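Long-range contact in HepC.19480.a.B1 (Helicobacter pylori, PDB 6MTZ), which is of unknown function but probably belongs to the DHH/DHHA1 phosphoesterases, which hydrolyse phosphate ester bonds with the help of divalent metal ions: residues D18-Q30 with W147-D159. Residues are numbered along the deposited sequence; the frame is centred on the assembly and turned at random.
Sequences DLDGYACQLVSKQ and WLEPLVEMVNSVD. With EDO (1,2-ethanediol), chain C.
L148 splays its two methyls across the opposing helix: CD1 meets L26 CD2 at 3.6 Å and also approaches V27 CG2, while CD2 rests on the aliphatic CG of Q30. Holding CG anti to the backbone N (chi1 180°) carries this fork into the gap between the nearly antiparallel helices 19-29 and 147-159, whose axes stay 10.4 Å apart, room enough for branched aliphatic side chains. L26 CD2 also reaches the edge of the W147 ring, 4.1 Å from CZ3. Q30 bends about CB-CG, bringing NE2 close to W147 CH2 with amide and ring planes 72° apart, and its OE1 accepts a hydrogen bond from N144 ND2. In the middle V27 CG2 touches V152 CG2 at 3.7 Å; the two valines cross at about a right angle, and methyls branching directly from CB let such short side chains meet. One turn on, V155 lays CG2 4.0 Å from A23 CB, whose small size admits the valine, and also meets L19; V158 CG1 packs on L19 CD2.

Beyond this apolar seam the chemistry changes. With CG turned opposite the backbone N (chi1 -163°), D20 brings OD2 within 3.4 Å of D159 OD2. These two acceptors would probably repel each other unbridged; a water lies 2.6 Å from D20 OD2 and likewise from D159 OD2. The backbone N-H groups of A125 and T126 bind the D20 carboxylate, fixing its rotation, while D18 caps its own helix through OD1, 2.9 Å from G21 N. D18 to G21 match the DxDG pattern of DHH phosphoesterases, in whose relatives such aspartates ligate metal ions. The seam thus ends at two water-bridged carboxylates, consistent with a place where a cation could bind, though none is present here.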
# COMPACT_ATOMS: atom_id res chain seq x y z
N ASP A 18 -1.38 5.21 7.07
CA ASP A 18 -1.10 6.65 7.10
C ASP A 18 0.37 6.86 7.50
O ASP A 18 1.18 5.93 7.44
CB ASP A 18 -2.09 7.34 8.03
CG ASP A 18 -2.07 6.76 9.43
OD1 ASP A 18 -1.22 5.87 9.70
OD2 ASP A 18 -2.88 7.17 10.27
N LEU A 19 0.73 8.07 7.93
CA LEU A 19 2.12 8.35 8.28
C LEU A 19 2.60 7.47 9.44
O LEU A 19 3.68 6.88 9.39
CB LEU A 19 2.29 9.83 8.65
CG LEU A 19 3.63 10.21 9.32
CD1 LEU A 19 4.79 10.02 8.37
CD2 LEU A 19 3.66 11.65 9.84
N ASP A 20 1.81 7.39 10.51
CA ASP A 20 2.16 6.50 11.62
C ASP A 20 2.30 5.07 11.12
O ASP A 20 3.28 4.38 11.44
CB ASP A 20 1.09 6.60 12.73
CG ASP A 20 1.56 6.04 14.09
OD1 ASP A 20 2.76 5.72 14.25
OD2 ASP A 20 0.72 5.92 15.02
N GLY A 21 1.35 4.62 10.29
CA GLY A 21 1.39 3.25 9.82
C GLY A 21 2.62 2.92 9.00
O GLY A 21 3.21 1.85 9.16
N TYR A 22 3.02 3.82 8.09
CA TYR A 22 4.19 3.52 7.27
C TYR A 22 5.51 3.78 8.01
O TYR A 22 6.49 3.08 7.77
CB TYR A 22 4.17 4.31 5.95
CG TYR A 22 3.35 3.66 4.87
CD1 TYR A 22 3.79 2.51 4.24
CD2 TYR A 22 2.12 4.18 4.48
CE1 TYR A 22 3.04 1.90 3.25
CE2 TYR A 22 1.36 3.58 3.50
CZ TYR A 22 1.82 2.44 2.89
OH TYR A 22 1.07 1.84 1.90
N ALA A 23 5.55 4.78 8.89
CA ALA A 23 6.75 5.00 9.70
C ALA A 23 7.10 3.78 10.56
O ALA A 23 8.28 3.52 10.83
CB ALA A 23 6.54 6.24 10.57
N CYS A 24 6.09 3.03 11.03
CA CYS A 24 6.38 1.78 11.74
C CYS A 24 7.28 0.89 10.90
O CYS A 24 8.18 0.23 11.42
CB CYS A 24 5.08 1.04 12.08
SG CYS A 24 4.11 1.86 13.35
N GLN A 25 7.05 0.86 9.59
CA GLN A 25 7.78 -0.04 8.71
C GLN A 25 9.13 0.53 8.28
O GLN A 25 10.05 -0.24 8.01
CB GLN A 25 6.92 -0.37 7.50
CG GLN A 25 5.72 -1.20 7.90
CD GLN A 25 4.73 -1.39 6.78
OE1 GLN A 25 4.51 -0.49 5.97
NE2 GLN A 25 4.13 -2.57 6.73
N LEU A 26 9.26 1.86 8.20
CA LEU A 26 10.60 2.44 8.12
C LEU A 26 11.42 2.00 9.31
O LEU A 26 12.59 1.60 9.17
CB LEU A 26 10.52 3.97 8.06
CG LEU A 26 11.84 4.74 7.91
CD1 LEU A 26 11.60 6.07 7.22
CD2 LEU A 26 12.53 5.01 9.23
N VAL A 27 10.82 2.05 10.50
CA VAL A 27 11.55 1.69 11.71
C VAL A 27 11.94 0.22 11.67
O VAL A 27 13.10 -0.14 11.87
CB VAL A 27 10.72 2.03 12.95
CG1 VAL A 27 11.29 1.31 14.19
CG2 VAL A 27 10.68 3.55 13.18
N SER A 28 10.97 -0.66 11.37
CA SER A 28 11.26 -2.09 11.43
C SER A 28 12.29 -2.49 10.39
O SER A 28 13.07 -3.41 10.64
CB SER A 28 9.99 -2.92 11.25
OG SER A 28 9.45 -2.79 9.95
N LYS A 29 12.30 -1.84 9.22
CA LYS A 29 13.32 -2.17 8.22
C LYS A 29 14.72 -1.76 8.68
O LYS A 29 15.71 -2.24 8.12
CB LYS A 29 13.02 -1.51 6.87
CG LYS A 29 11.95 -2.23 6.06
CD LYS A 29 11.19 -1.30 5.15
CE LYS A 29 11.73 -1.39 3.75
NZ LYS A 29 11.36 -2.69 3.17
N GLN A 30 14.83 -0.89 9.68
CA GLN A 30 16.15 -0.58 10.21
C GLN A 30 16.70 -1.70 11.09
O GLN A 30 17.89 -1.70 11.39
CB GLN A 30 16.09 0.74 10.99
CG GLN A 30 15.77 1.95 10.07
CD GLN A 30 16.96 2.38 9.21
OE1 GLN A 30 18.09 2.46 9.70
NE2 GLN A 30 16.72 2.64 7.93
N TRP A 147 19.45 10.21 13.23
CA TRP A 147 18.27 10.74 12.57
C TRP A 147 17.02 9.92 12.82
O TRP A 147 15.91 10.47 12.78
CB TRP A 147 18.49 10.89 11.05
CG TRP A 147 18.77 9.62 10.28
CD1 TRP A 147 20.00 9.15 9.89
CD2 TRP A 147 17.81 8.69 9.78
NE1 TRP A 147 19.86 7.97 9.20
CE2 TRP A 147 18.52 7.67 9.11
CE3 TRP A 147 16.41 8.60 9.83
CZ2 TRP A 147 17.89 6.60 8.49
CZ3 TRP A 147 15.79 7.52 9.22
CH2 TRP A 147 16.53 6.54 8.57
N LEU A 148 17.16 8.63 13.14
CA LEU A 148 15.98 7.79 13.29
C LEU A 148 15.17 8.17 14.52
O LEU A 148 13.93 8.27 14.46
CB LEU A 148 16.39 6.31 13.32
CG LEU A 148 15.22 5.35 13.48
CD1 LEU A 148 14.18 5.56 12.37
CD2 LEU A 148 15.70 3.92 13.46
N GLU A 149 15.84 8.43 15.66
CA GLU A 149 15.08 8.78 16.86
C GLU A 149 14.39 10.14 16.71
O GLU A 149 13.23 10.27 17.12
CB GLU A 149 15.96 8.74 18.11
CG GLU A 149 16.31 7.30 18.50
CD GLU A 149 17.11 7.19 19.78
OE1 GLU A 149 17.42 8.24 20.40
OE2 GLU A 149 17.45 6.05 20.17
N PRO A 150 15.04 11.16 16.13
CA PRO A 150 14.29 12.40 15.84
C PRO A 150 13.10 12.18 14.92
O PRO A 150 12.02 12.76 15.13
CB PRO A 150 15.35 13.29 15.20
CG PRO A 150 16.60 12.87 15.89
CD PRO A 150 16.48 11.37 15.93
N LEU A 151 13.26 11.35 13.89
CA LEU A 151 12.14 11.06 13.00
C LEU A 151 11.00 10.40 13.77
O LEU A 151 9.83 10.74 13.57
CB LEU A 151 12.61 10.19 11.83
CG LEU A 151 11.66 9.99 10.64
CD1 LEU A 151 12.44 9.65 9.39
CD2 LEU A 151 10.65 8.88 10.89
N VAL A 152 11.33 9.44 14.64
CA VAL A 152 10.30 8.79 15.44
C VAL A 152 9.57 9.80 16.31
O VAL A 152 8.33 9.84 16.34
CB VAL A 152 10.92 7.66 16.29
CG1 VAL A 152 9.94 7.21 17.36
CG2 VAL A 152 11.31 6.51 15.38
N GLU A 153 10.33 10.66 17.00
CA GLU A 153 9.72 11.64 17.88
C GLU A 153 8.84 12.62 17.10
O GLU A 153 7.77 13.03 17.58
CB GLU A 153 10.82 12.38 18.66
CG GLU A 153 10.27 13.25 19.80
CD GLU A 153 9.61 12.44 20.93
OE1 GLU A 153 9.83 11.21 21.03
OE2 GLU A 153 8.87 13.05 21.73
N MET A 154 9.28 13.00 15.90
CA MET A 154 8.48 13.88 15.04
C MET A 154 7.12 13.25 14.74
O MET A 154 6.07 13.88 14.91
CB MET A 154 9.23 14.17 13.74
CG MET A 154 8.32 14.75 12.62
SD MET A 154 8.96 14.56 10.94
CE MET A 154 8.44 12.88 10.54
N VAL A 155 7.13 12.00 14.28
CA VAL A 155 5.87 11.29 14.07
C VAL A 155 5.05 11.28 15.35
O VAL A 155 3.83 11.49 15.32
CB VAL A 155 6.13 9.86 13.55
CG1 VAL A 155 4.83 9.06 13.53
CG2 VAL A 155 6.75 9.90 12.17
N ASN A 156 5.70 11.06 16.49
CA ASN A 156 4.94 11.02 17.74
C ASN A 156 4.25 12.36 18.00
O ASN A 156 3.05 12.40 18.32
CB ASN A 156 5.83 10.64 18.92
CG ASN A 156 5.02 10.24 20.16
OD1 ASN A 156 4.40 9.17 20.20
ND2 ASN A 156 4.98 11.12 21.15
N SER A 157 4.98 13.47 17.82
CA SER A 157 4.42 14.77 18.16
C SER A 157 3.18 15.09 17.32
O SER A 157 2.20 15.63 17.84
CB SER A 157 5.47 15.87 17.97
OG SER A 157 6.56 15.71 18.86
N VAL A 158 3.21 14.78 16.03
CA VAL A 158 2.06 15.16 15.22
C VAL A 158 0.92 14.17 15.42
O VAL A 158 -0.26 14.56 15.39
CB VAL A 158 2.44 15.32 13.73
CG1 VAL A 158 2.89 14.01 13.12
CG2 VAL A 158 1.27 15.88 12.93
N ASP A 159 1.24 12.91 15.67
CA ASP A 159 0.19 11.91 15.85
C ASP A 159 -0.63 12.18 17.11
O ASP A 159 -1.85 11.99 17.10
CB ASP A 159 0.80 10.51 15.88
CG ASP A 159 -0.25 9.42 15.94
OD1 ASP A 159 -0.62 9.00 17.06
OD2 ASP A 159 -0.72 8.99 14.86
C1 EDO C . 12.69 8.57 19.97
O1 EDO C . 12.24 9.79 20.58
C2 EDO C . 11.80 7.40 20.41
O2 EDO C . 12.42 6.65 21.45
O HOH W 1 -1.76 6.67 14.63